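Local coordinates for protein osa (Shigella flexneri, PDB 4O7K) that suppresses the oncogenicity of Agrobacterium tumefaciens and acts as a plasmid fertility inhibition factor of the ParB/Srx superfamily, at residues Leu4-Glu14 with Val85-Asp96; Ala75-Leu83 with Thr126-Phe136. The protein carries 1 engineered substitution. All blocks are in the same frame, centred on the assembly; numbering follows the deposited sequence.

Contact 1. Residues Leu4-Glu14 with Val85-Asp96; sequences LLWRRCRAWLE and VEDSQACPLKQD. Engineered in segment 4-14: Trp-6 (natural residue Arg).
The Arg-10 guanidinium has Leu-93 CD1 on one face, 3.2 Å above its plane and displaced toward the rim, while Asp-96 OD2 comes in at the edge. That carboxylate oxygen is 3.2 Å from Arg-10 NH1, a salt bridge whose hydrogen bond is weak because the N-H points well off it (127°). Gln-95 OE1 sits obliquely, 3.1 Å from NH2 of Arg-10. The arginine gets there by swinging CG anti to the backbone N (chi1 -155°) and running on extended; the same Leu-93 methyl also touches its CG and CD. The other methyl, Leu-93 CD2, packs on CB and CG of Glu-14, whose OE2 is hydrogen-bonded to Tyr-77 OH. Nearer the helix start, Val-85 CG1 sits 3.8 Å from Ala-11 CB, and its CG2 meets Leu-4 CD1 at 3.7 Å and the CG of Arg-8. The Arg-7 guanidinium takes Leu-4 CA over one face, within its own helix, and NH1 passes obliquely by Val-85 O at 3.5 Å without bonding it. Two apolar side chains, Val-85 and Leu-93, thus seat the loop after helix 73-81 against helix 4-24; the one salt bridge is poorly aimed, and at this surface water would probably weaken it further.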
loop_
_atom_site.group_PDB
_atom_site.type_symbol
_atom_site.label_atom_id
_atom_site.label_comp_id
_atom_site.label_asym_id
_atom_site.label_seq_id
_atom_site.Cartn_x
_atom_site.Cartn_y
_atom_site.Cartn_z
ATOM N N LEU A 4 -3.388 -24.893 -10.450
ATOM C CA LEU A 4 -3.898 -24.386 -9.184
ATOM C C LEU A 4 -3.101 -24.842 -7.960
ATOM O O LEU A 4 -2.847 -24.051 -7.051
ATOM C CB LEU A 4 -5.365 -24.803 -9.023
ATOM C CG LEU A 4 -6.119 -24.303 -7.790
ATOM C CD1 LEU A 4 -6.099 -22.782 -7.743
ATOM C CD2 LEU A 4 -7.543 -24.818 -7.799
ATOM N N LEU A 5 -2.728 -26.115 -7.918
ATOM C CA LEU A 5 -1.996 -26.634 -6.767
ATOM C C LEU A 5 -0.674 -25.895 -6.626
ATOM O O LEU A 5 -0.282 -25.488 -5.531
ATOM C CB LEU A 5 -1.754 -28.135 -6.903
ATOM C CG LEU A 5 -0.950 -28.729 -5.748
ATOM C CD1 LEU A 5 -1.732 -28.577 -4.445
ATOM C CD2 LEU A 5 -0.619 -30.191 -6.020
ATOM N N TRP A 6 0.001 -25.741 -7.761
ATOM C CA TRP A 6 1.247 -24.984 -7.840
ATOM C C TRP A 6 1.059 -23.584 -7.271
ATOM O O TRP A 6 1.818 -23.143 -6.406
ATOM C CB TRP A 6 1.741 -24.901 -9.294
ATOM C CG TRP A 6 2.922 -23.969 -9.510
ATOM C CD1 TRP A 6 2.908 -22.601 -9.478
ATOM C CD2 TRP A 6 4.272 -24.342 -9.827
ATOM N NE1 TRP A 6 4.163 -22.104 -9.730
ATOM C CE2 TRP A 6 5.020 -23.151 -9.950
ATOM C CE3 TRP A 6 4.924 -25.566 -10.014
ATOM C CZ2 TRP A 6 6.384 -23.147 -10.249
ATOM C CZ3 TRP A 6 6.281 -25.561 -10.309
ATOM C CH2 TRP A 6 6.995 -24.358 -10.424
ATOM N N ARG A 7 0.043 -22.892 -7.765
ATOM C CA ARG A 7 -0.183 -21.509 -7.381
ATOM C C ARG A 7 -0.584 -21.375 -5.913
ATOM O O ARG A 7 -0.149 -20.447 -5.235
ATOM C CB ARG A 7 -1.222 -20.879 -8.313
ATOM C CG ARG A 7 -0.644 -20.618 -9.707
ATOM C CD ARG A 7 -1.546 -19.741 -10.567
ATOM N NE ARG A 7 -2.571 -20.523 -11.247
ATOM C CZ ARG A 7 -3.858 -20.526 -10.914
ATOM N NH1 ARG A 7 -4.286 -19.778 -9.906
ATOM N NH2 ARG A 7 -4.719 -21.279 -11.593
ATOM N N ARG A 8 -1.372 -22.316 -5.407
ATOM C CA ARG A 8 -1.738 -22.302 -3.990
ATOM C C ARG A 8 -0.550 -22.586 -3.078
ATOM O O ARG A 8 -0.408 -21.970 -2.025
ATOM C CB ARG A 8 -2.850 -23.316 -3.703
ATOM C CG ARG A 8 -4.181 -22.948 -4.325
ATOM C CD ARG A 8 -5.324 -23.411 -3.452
ATOM N NE ARG A 8 -6.257 -24.249 -4.189
ATOM C CZ ARG A 8 -7.474 -24.557 -3.762
ATOM N NH1 ARG A 8 -8.262 -25.330 -4.498
ATOM N NH2 ARG A 8 -7.904 -24.086 -2.599
ATOM N N CYS A 9 0.285 -23.540 -3.466
ATOM C CA CYS A 9 1.426 -23.897 -2.631
ATOM C C CYS A 9 2.415 -22.739 -2.567
ATOM O O CYS A 9 2.981 -22.446 -1.511
ATOM C CB CYS A 9 2.109 -25.156 -3.158
ATOM S SG CYS A 9 1.183 -26.692 -2.892
ATOM N N ARG A 10 2.601 -22.074 -3.702
ATOM C CA ARG A 10 3.524 -20.946 -3.794
ATOM C C ARG A 10 3.072 -19.807 -2.888
ATOM O O ARG A 10 3.872 -19.228 -2.143
ATOM C CB ARG A 10 3.628 -20.458 -5.240
ATOM C CG ARG A 10 4.925 -19.747 -5.558
ATOM C CD ARG A 10 5.136 -19.643 -7.064
ATOM N NE ARG A 10 6.550 -19.511 -7.414
ATOM C CZ ARG A 10 7.021 -18.663 -8.324
ATOM N NH1 ARG A 10 6.189 -17.868 -8.989
ATOM N NH2 ARG A 10 8.324 -18.606 -8.571
ATOM N N ALA A 11 1.780 -19.497 -2.958
ATOM C CA ALA A 11 1.192 -18.440 -2.140
ATOM C C ALA A 11 1.333 -18.754 -0.651
ATOM O O ALA A 11 1.688 -17.885 0.157
ATOM C CB ALA A 11 -0.278 -18.243 -2.508
ATOM N N TRP A 12 1.054 -20.004 -0.306
ATOM C CA TRP A 12 1.161 -20.483 1.059
ATOM C C TRP A 12 2.569 -20.245 1.612
ATOM O O TRP A 12 2.738 -19.726 2.719
ATOM C CB TRP A 12 0.811 -21.974 1.116
ATOM C CG TRP A 12 0.754 -22.516 2.507
ATOM C CD1 TRP A 12 -0.355 -22.633 3.291
ATOM C CD2 TRP A 12 1.848 -23.019 3.278
ATOM N NE1 TRP A 12 -0.018 -23.175 4.503
ATOM C CE2 TRP A 12 1.332 -23.412 4.524
ATOM C CE3 TRP A 12 3.224 -23.159 3.043
ATOM C CZ2 TRP A 12 2.134 -23.951 5.525
ATOM C CZ3 TRP A 12 4.015 -23.691 4.035
ATOM C CH2 TRP A 12 3.469 -24.085 5.262
ATOM N N LEU A 13 3.574 -20.625 0.831
ATOM C CA LEU A 13 4.957 -20.519 1.263
ATOM C C LEU A 13 5.368 -19.054 1.428
ATOM O O LEU A 13 6.065 -18.702 2.378
ATOM C CB LEU A 13 5.872 -21.228 0.271
ATOM C CG LEU A 13 5.866 -22.755 0.351
ATOM C CD1 LEU A 13 6.487 -23.331 -0.905
ATOM C CD2 LEU A 13 6.583 -23.251 1.595
ATOM N N GLU A 14 4.906 -18.204 0.517
ATOM C CA GLU A 14 5.194 -16.773 0.598
ATOM C C GLU A 14 4.561 -16.141 1.833
ATOM O O GLU A 14 5.195 -15.350 2.520
ATOM C CB GLU A 14 4.723 -16.047 -0.662
ATOM C CG GLU A 14 5.080 -14.541 -0.687
ATOM C CD GLU A 14 6.564 -14.256 -0.958
ATOM O OE1 GLU A 14 7.417 -15.136 -0.701
ATOM O OE2 GLU A 14 6.873 -13.137 -1.433
ATOM N N VAL A 85 -5.680 -17.138 -4.810
ATOM C CA VAL A 85 -4.956 -17.141 -6.082
ATOM C C VAL A 85 -5.831 -17.015 -7.328
ATOM O O VAL A 85 -5.320 -16.782 -8.426
ATOM C CB VAL A 85 -4.108 -18.421 -6.234
ATOM C CG1 VAL A 85 -2.964 -18.418 -5.236
ATOM C CG2 VAL A 85 -4.971 -19.654 -6.070
ATOM N N GLU A 86 -7.140 -17.160 -7.167
ATOM C CA GLU A 86 -8.025 -17.181 -8.329
ATOM C C GLU A 86 -8.743 -15.853 -8.542
ATOM O O GLU A 86 -9.222 -15.572 -9.635
ATOM C CB GLU A 86 -9.035 -18.318 -8.192
ATOM C CG GLU A 86 -8.535 -19.438 -7.295
ATOM C CD GLU A 86 -9.522 -20.574 -7.159
ATOM O OE1 GLU A 86 -9.880 -21.178 -8.194
ATOM O OE2 GLU A 86 -9.931 -20.866 -6.016
ATOM N N ASP A 87 -8.798 -15.038 -7.495
ATOM C CA ASP A 87 -9.412 -13.716 -7.560
ATOM C C ASP A 87 -8.885 -12.918 -8.755
ATOM O O ASP A 87 -7.707 -13.002 -9.087
ATOM C CB ASP A 87 -9.133 -12.954 -6.257
ATOM C CG ASP A 87 -10.223 -11.957 -5.909
ATOM O OD1 ASP A 87 -10.352 -10.942 -6.628
ATOM O OD2 ASP A 87 -10.935 -12.181 -4.904
ATOM N N SER A 88 -9.742 -12.140 -9.404
ATOM C CA SER A 88 -9.251 -11.249 -10.441
ATOM C C SER A 88 -8.269 -10.213 -9.851
ATOM O O SER A 88 -7.457 -9.628 -10.573
ATOM C CB SER A 88 -10.404 -10.528 -11.133
ATOM O OG SER A 88 -10.874 -9.456 -10.334
ATOM N N GLN A 89 -8.363 -9.975 -8.546
ATOM C CA GLN A 89 -7.422 -9.071 -7.872
ATOM C C GLN A 89 -6.300 -9.840 -7.191
ATOM O O GLN A 89 -5.590 -9.282 -6.357
ATOM C CB GLN A 89 -8.151 -8.188 -6.849
ATOM C CG GLN A 89 -9.225 -7.308 -7.481
ATOM C CD GLN A 89 -9.670 -6.145 -6.601
ATOM O OE1 GLN A 89 -10.190 -5.144 -7.095
ATOM N NE2 GLN A 89 -9.480 -6.280 -5.295
ATOM N N ALA A 90 -6.138 -11.114 -7.545
ATOM C CA ALA A 90 -5.079 -11.951 -6.966
ATOM C C ALA A 90 -3.713 -11.258 -7.004
ATOM O O ALA A 90 -3.325 -10.669 -8.005
ATOM C CB ALA A 90 -4.993 -13.280 -7.683
ATOM N N CYS A 91 -2.989 -11.336 -5.902
ATOM C CA CYS A 91 -1.681 -10.692 -5.818
ATOM C C CYS A 91 -0.581 -11.588 -6.370
ATOM O O CYS A 91 -0.398 -12.712 -5.895
ATOM C CB CYS A 91 -1.378 -10.331 -4.378
ATOM S SG CYS A 91 0.155 -9.434 -4.191
ATOM N N PRO A 92 0.148 -11.106 -7.392
ATOM C CA PRO A 92 1.328 -11.841 -7.865
ATOM C C PRO A 92 2.406 -11.897 -6.781
ATOM O O PRO A 92 2.395 -11.049 -5.885
ATOM C CB PRO A 92 1.818 -11.011 -9.065
ATOM C CG PRO A 92 0.688 -10.085 -9.408
ATOM C CD PRO A 92 -0.050 -9.843 -8.126
ATOM N N LEU A 93 3.314 -12.869 -6.842
ATOM C CA LEU A 93 4.512 -12.791 -6.018
ATOM C C LEU A 93 5.279 -11.533 -6.403
ATOM O O LEU A 93 5.220 -11.095 -7.553
ATOM C CB LEU A 93 5.409 -14.017 -6.191
ATOM C CG LEU A 93 4.939 -15.388 -5.698
ATOM C CD1 LEU A 93 6.070 -16.385 -5.872
ATOM C CD2 LEU A 93 4.483 -15.340 -4.248
ATOM N N LYS A 94 5.989 -10.963 -5.440
ATOM C CA LYS A 94 6.820 -9.785 -5.674
ATOM C C LYS A 94 7.684 -9.938 -6.924
ATOM O O LYS A 94 7.687 -9.069 -7.789
ATOM C CB LYS A 94 7.705 -9.522 -4.458
ATOM C CG LYS A 94 7.449 -8.197 -3.795
ATOM C CD LYS A 94 7.801 -8.235 -2.306
ATOM C CE LYS A 94 9.294 -8.235 -2.067
ATOM N NZ LYS A 94 9.595 -8.103 -0.605
ATOM N N GLN A 95 8.368 -11.073 -7.041
ATOM C CA GLN A 95 9.249 -11.325 -8.182
ATOM C C GLN A 95 8.540 -11.234 -9.523
ATOM O O GLN A 95 9.183 -11.004 -10.543
ATOM C CB GLN A 95 9.921 -12.696 -8.054
ATOM C CG GLN A 95 8.969 -13.855 -7.824
ATOM C CD GLN A 95 9.698 -15.163 -7.537
ATOM O OE1 GLN A 95 9.956 -15.961 -8.443
ATOM N NE2 GLN A 95 10.040 -15.382 -6.269
ATOM N N ASP A 96 7.220 -11.407 -9.526
ATOM C CA ASP A 96 6.471 -11.419 -10.772
ATOM C C ASP A 96 5.696 -10.134 -10.996
ATOM O O ASP A 96 5.114 -9.927 -12.063
ATOM C CB ASP A 96 5.509 -12.608 -10.800
ATOM C CG ASP A 96 6.232 -13.934 -10.786
ATOM O OD1 ASP A 96 7.285 -14.040 -11.446
ATOM O OD2 ASP A 96 5.752 -14.865 -10.109
#

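Contact 2. Residues Ala75-Leu83 with Thr126-Phe136; sequences AFYRAWLAL and TMILGHFAVCF
His-131 NE2 donates to Ala-82 O at 2.7 Å, with the oxygen in the imidazole plane and the N-H aimed at one of its lone pairs. The histidine reaches it with CG between its backbone N and carbonyl carbon. A second hydrogen bond, Val-134 N to Ala-79 O at 3.3 Å, is longer, and the donor stands above the carbonyl plane, 71° out of it; Ala-133 CA adds a CH···O contact to the same oxygen.

Among the aromatic contacts, Phe-136 turns an edge to the face of Trp-80, with CE1 only 3.3 Å from Trp-80 CE2 and the planes 52° apart. Its CZ also meets Phe-76 CZ at 3.7 Å, completing a three-ring cluster.

Aliphatic packing fills in the rest. Val-134 puts CG1 3.7 Å from Ala-79 CB and lays CG2 over one face of the Phe-76 ring and against Trp-80 CB. Leu-83 CD2 fits among Ile-128 CG1, Ala-133 CB and Cys-135 CB.

The short helix and strand segments cross nearly at right angles (97°); their axes come within 5.9 Å, probably because Ala-79 faces Ala-133. Val-134 O is buried here without a polar partner, facing Leu-83 CG. Two hydrogen bonds, the shorter and better aimed from His-131, pin an otherwise apolar junction between segment 75-83 and the outermost strand of its sheet in this chain.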
loop_
_atom_site.group_PDB
_atom_site.type_symbol
_atom_site.label_atom_id
_atom_site.label_comp_id
_atom_site.label_asym_id
_atom_site.label_seq_id
_atom_site.Cartn_x
_atom_site.Cartn_y
_atom_site.Cartn_z
ATOM N N ALA A 75 3.019 -6.453 5.766
ATOM C CA ALA A 75 1.720 -6.876 6.291
ATOM C C ALA A 75 0.630 -6.689 5.240
ATOM O O ALA A 75 -0.290 -7.509 5.125
ATOM C CB ALA A 75 1.379 -6.112 7.543
ATOM N N PHE A 76 0.731 -5.595 4.496
ATOM C CA PHE A 76 -0.227 -5.279 3.441
ATOM C C PHE A 76 -0.156 -6.343 2.354
ATOM O O PHE A 76 -1.186 -6.850 1.899
ATOM C CB PHE A 76 0.069 -3.884 2.877
ATOM C CG PHE A 76 -0.867 -3.447 1.789
ATOM C CD1 PHE A 76 -2.034 -2.760 2.093
ATOM C CD2 PHE A 76 -0.564 -3.691 0.458
ATOM C CE1 PHE A 76 -2.882 -2.331 1.088
ATOM C CE2 PHE A 76 -1.406 -3.258 -0.550
ATOM C CZ PHE A 76 -2.570 -2.585 -0.231
ATOM N N TYR A 77 1.078 -6.668 1.962
ATOM C CA TYR A 77 1.371 -7.716 0.996
ATOM C C TYR A 77 0.735 -9.033 1.436
ATOM O O TYR A 77 0.046 -9.682 0.653
ATOM C CB TYR A 77 2.890 -7.854 0.845
ATOM C CG TYR A 77 3.407 -8.876 -0.153
ATOM C CD1 TYR A 77 2.629 -9.330 -1.219
ATOM C CD2 TYR A 77 4.702 -9.370 -0.026
ATOM C CE1 TYR A 77 3.140 -10.260 -2.124
ATOM C CE2 TYR A 77 5.211 -10.285 -0.907
ATOM C CZ TYR A 77 4.436 -10.732 -1.951
ATOM O OH TYR A 77 4.979 -11.646 -2.815
ATOM N N ARG A 78 0.967 -9.416 2.689
ATOM C CA ARG A 78 0.401 -10.651 3.239
ATOM C C ARG A 78 -1.124 -10.672 3.204
ATOM O O ARG A 78 -1.736 -11.680 2.836
ATOM C CB ARG A 78 0.875 -10.861 4.675
ATOM C CG ARG A 78 0.264 -12.074 5.351
ATOM C CD ARG A 78 0.777 -12.250 6.770
ATOM N NE ARG A 78 0.215 -13.450 7.393
ATOM C CZ ARG A 78 -0.948 -13.482 8.038
ATOM N NH1 ARG A 78 -1.680 -12.383 8.155
ATOM N NH2 ARG A 78 -1.381 -14.615 8.568
ATOM N N ALA A 79 -1.741 -9.564 3.598
ATOM C CA ALA A 79 -3.200 -9.471 3.607
ATOM C C ALA A 79 -3.764 -9.551 2.187
ATOM O O ALA A 79 -4.842 -10.121 1.952
ATOM C CB ALA A 79 -3.640 -8.182 4.287
ATOM N N TRP A 80 -3.021 -8.999 1.236
ATOM C CA TRP A 80 -3.412 -9.043 -0.173
ATOM C C TRP A 80 -3.334 -10.477 -0.702
ATOM O O TRP A 80 -4.235 -10.941 -1.396
ATOM C CB TRP A 80 -2.523 -8.103 -0.998
ATOM C CG TRP A 80 -2.943 -7.893 -2.418
ATOM C CD1 TRP A 80 -4.017 -8.466 -3.068
ATOM C CD2 TRP A 80 -2.279 -7.073 -3.382
ATOM N NE1 TRP A 80 -4.059 -8.029 -4.376
ATOM C CE2 TRP A 80 -3.000 -7.178 -4.598
ATOM C CE3 TRP A 80 -1.138 -6.246 -3.342
ATOM C CZ2 TRP A 80 -2.631 -6.489 -5.750
ATOM C CZ3 TRP A 80 -0.772 -5.561 -4.485
ATOM C CH2 TRP A 80 -1.518 -5.685 -5.678
ATOM N N LEU A 81 -2.264 -11.184 -0.354
ATOM C CA LEU A 81 -2.134 -12.585 -0.726
ATOM C C LEU A 81 -3.276 -13.430 -0.148
ATOM O O LEU A 81 -3.618 -14.476 -0.696
ATOM C CB LEU A 81 -0.791 -13.141 -0.262
ATOM C CG LEU A 81 0.422 -12.710 -1.083
ATOM C CD1 LEU A 81 1.703 -13.037 -0.334
ATOM C CD2 LEU A 81 0.428 -13.365 -2.454
ATOM N N ALA A 82 -3.872 -12.969 0.948
ATOM C CA ALA A 82 -4.954 -13.715 1.592
ATOM C C ALA A 82 -6.264 -13.655 0.789
ATOM O O ALA A 82 -7.244 -14.332 1.116
ATOM C CB ALA A 82 -5.173 -13.204 3.012
ATOM N N LEU A 83 -6.276 -12.853 -0.270
ATOM C CA LEU A 83 -7.388 -12.849 -1.195
ATOM C C LEU A 83 -7.489 -14.203 -1.887
ATOM O O LEU A 83 -8.558 -14.600 -2.328
ATOM C CB LEU A 83 -7.237 -11.756 -2.249
ATOM C CG LEU A 83 -7.855 -10.382 -2.047
ATOM C CD1 LEU A 83 -7.937 -9.672 -3.401
ATOM C CD2 LEU A 83 -9.212 -10.457 -1.374
ATOM N N THR A 126 -11.653 -6.903 3.950
ATOM C CA THR A 126 -12.698 -7.825 3.530
ATOM C C THR A 126 -12.465 -9.188 4.175
ATOM O O THR A 126 -11.481 -9.390 4.894
ATOM C CB THR A 126 -12.769 -7.943 1.968
ATOM O OG1 THR A 126 -13.991 -8.592 1.573
ATOM C CG2 THR A 126 -11.566 -8.688 1.398
ATOM N N MET A 127 -13.385 -10.115 3.923
ATOM C CA MET A 127 -13.330 -11.457 4.490
ATOM C C MET A 127 -13.333 -12.468 3.347
ATOM O O MET A 127 -14.174 -12.397 2.453
ATOM C CB MET A 127 -14.515 -11.686 5.440
ATOM C CG MET A 127 -14.475 -12.975 6.263
ATOM S SD MET A 127 -14.997 -14.429 5.330
ATOM C CE MET A 127 -16.680 -13.981 4.948
ATOM N N ILE A 128 -12.377 -13.388 3.374
ATOM C CA ILE A 128 -12.246 -14.412 2.345
ATOM C C ILE A 128 -12.070 -15.745 3.039
ATOM O O ILE A 128 -11.151 -15.900 3.839
ATOM C CB ILE A 128 -11.038 -14.161 1.413
ATOM C CG1 ILE A 128 -11.254 -12.895 0.572
ATOM C CG2 ILE A 128 -10.794 -15.374 0.519
ATOM C CD1 ILE A 128 -12.373 -12.996 -0.453
ATOM N N LEU A 129 -12.972 -16.688 2.757
ATOM C CA LEU A 129 -12.916 -18.029 3.345
ATOM C C LEU A 129 -12.657 -17.999 4.844
ATOM O O LEU A 129 -11.811 -18.730 5.358
ATOM C CB LEU A 129 -11.840 -18.870 2.651
ATOM C CG LEU A 129 -12.144 -19.153 1.178
ATOM C CD1 LEU A 129 -11.024 -19.969 0.552
ATOM C CD2 LEU A 129 -13.493 -19.859 1.023
ATOM N N GLY A 130 -13.360 -17.120 5.539
ATOM C CA GLY A 130 -13.225 -17.029 6.976
ATOM C C GLY A 130 -11.976 -16.338 7.491
ATOM O O GLY A 130 -11.693 -16.430 8.683
ATOM N N HIS A 131 -11.220 -15.654 6.629
ATOM C CA HIS A 131 -10.074 -14.880 7.128
ATOM C C HIS A 131 -10.007 -13.449 6.596
ATOM O O HIS A 131 -10.632 -13.093 5.596
ATOM C CB HIS A 131 -8.742 -15.598 6.832
ATOM C CG HIS A 131 -8.491 -15.883 5.383
ATOM N ND1 HIS A 131 -8.618 -17.142 4.839
ATOM C CD2 HIS A 131 -8.088 -15.076 4.366
ATOM C CE1 HIS A 131 -8.319 -17.102 3.551
ATOM N NE2 HIS A 131 -8.002 -15.860 3.238
ATOM N N PHE A 132 -9.246 -12.624 7.301
ATOM C CA PHE A 132 -9.074 -11.232 6.924
ATOM C C PHE A 132 -8.284 -11.113 5.622
ATOM O O PHE A 132 -7.335 -11.862 5.396
ATOM C CB PHE A 132 -8.362 -10.460 8.037
ATOM C CG PHE A 132 -8.194 -9.014 7.731
ATOM C CD1 PHE A 132 -9.206 -8.115 8.022
ATOM C CD2 PHE A 132 -7.041 -8.550 7.106
ATOM C CE1 PHE A 132 -9.068 -6.776 7.717
ATOM C CE2 PHE A 132 -6.900 -7.216 6.797
ATOM C CZ PHE A 132 -7.917 -6.324 7.106
ATOM N N ALA A 133 -8.671 -10.163 4.776
ATOM C CA ALA A 133 -7.897 -9.857 3.584
ATOM C C ALA A 133 -8.090 -8.403 3.176
ATOM O O ALA A 133 -8.949 -7.708 3.709
ATOM C CB ALA A 133 -8.289 -10.795 2.423
ATOM N N VAL A 134 -7.272 -7.942 2.235
ATOM C CA VAL A 134 -7.487 -6.618 1.669
ATOM C C VAL A 134 -7.786 -6.729 0.183
ATOM O O VAL A 134 -7.232 -7.570 -0.527
ATOM C CB VAL A 134 -6.280 -5.673 1.890
ATOM C CG1 VAL A 134 -6.037 -5.466 3.371
ATOM C CG2 VAL A 134 -5.038 -6.211 1.226
ATOM N N CYS A 135 -8.711 -5.893 -0.276
ATOM C CA CYS A 135 -9.071 -5.846 -1.685
ATOM C C CYS A 135 -9.064 -4.381 -2.126
ATOM O O CYS A 135 -8.820 -3.476 -1.313
ATOM C CB CYS A 135 -10.446 -6.507 -1.945
ATOM S SG CYS A 135 -11.818 -5.727 -1.047
ATOM N N PHE A 136 -9.339 -4.154 -3.408
ATOM C CA PHE A 136 -9.078 -2.857 -4.017
ATOM C C PHE A 136 -10.280 -2.254 -4.706
ATOM O O PHE A 136 -11.062 -2.951 -5.363
ATOM C CB PHE A 136 -7.943 -2.972 -5.039
ATOM C CG PHE A 136 -6.600 -3.242 -4.438
ATOM C CD1 PHE A 136 -6.253 -4.514 -4.024
ATOM C CD2 PHE A 136 -5.662 -2.218 -4.314
ATOM C CE1 PHE A 136 -5.017 -4.762 -3.479
ATOM C CE2 PHE A 136 -4.420 -2.462 -3.766
ATOM C CZ PHE A 136 -4.082 -3.726 -3.359
#

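In the fold
The two contacts lie about 12 Å apart, centre to centre, on the same side of the chain's centre, joined by helix 73-81 and the loop that follows it. Contact 1 is at the surface, its centre about 18 Å from that of the chain; the centre of contact 2 is deeper, at about 13 Å. Tyr-77 leaves the helix on the side away from the strand, where its OH is 2.8 Å from Glu-14 OE2 and also takes the backbone N-H of Lys-94. Trp-80 makes the other tie, a hydrogen bond from its NE1 to the backbone oxygen of Gln-89, 2.8 Å away. Helix 73-81 is therefore sandwiched between helix 4-24 and the sheet edge. An isopropanol, probably from the crystallisation liquor, lies near the Phe-132 side chain in contact 2.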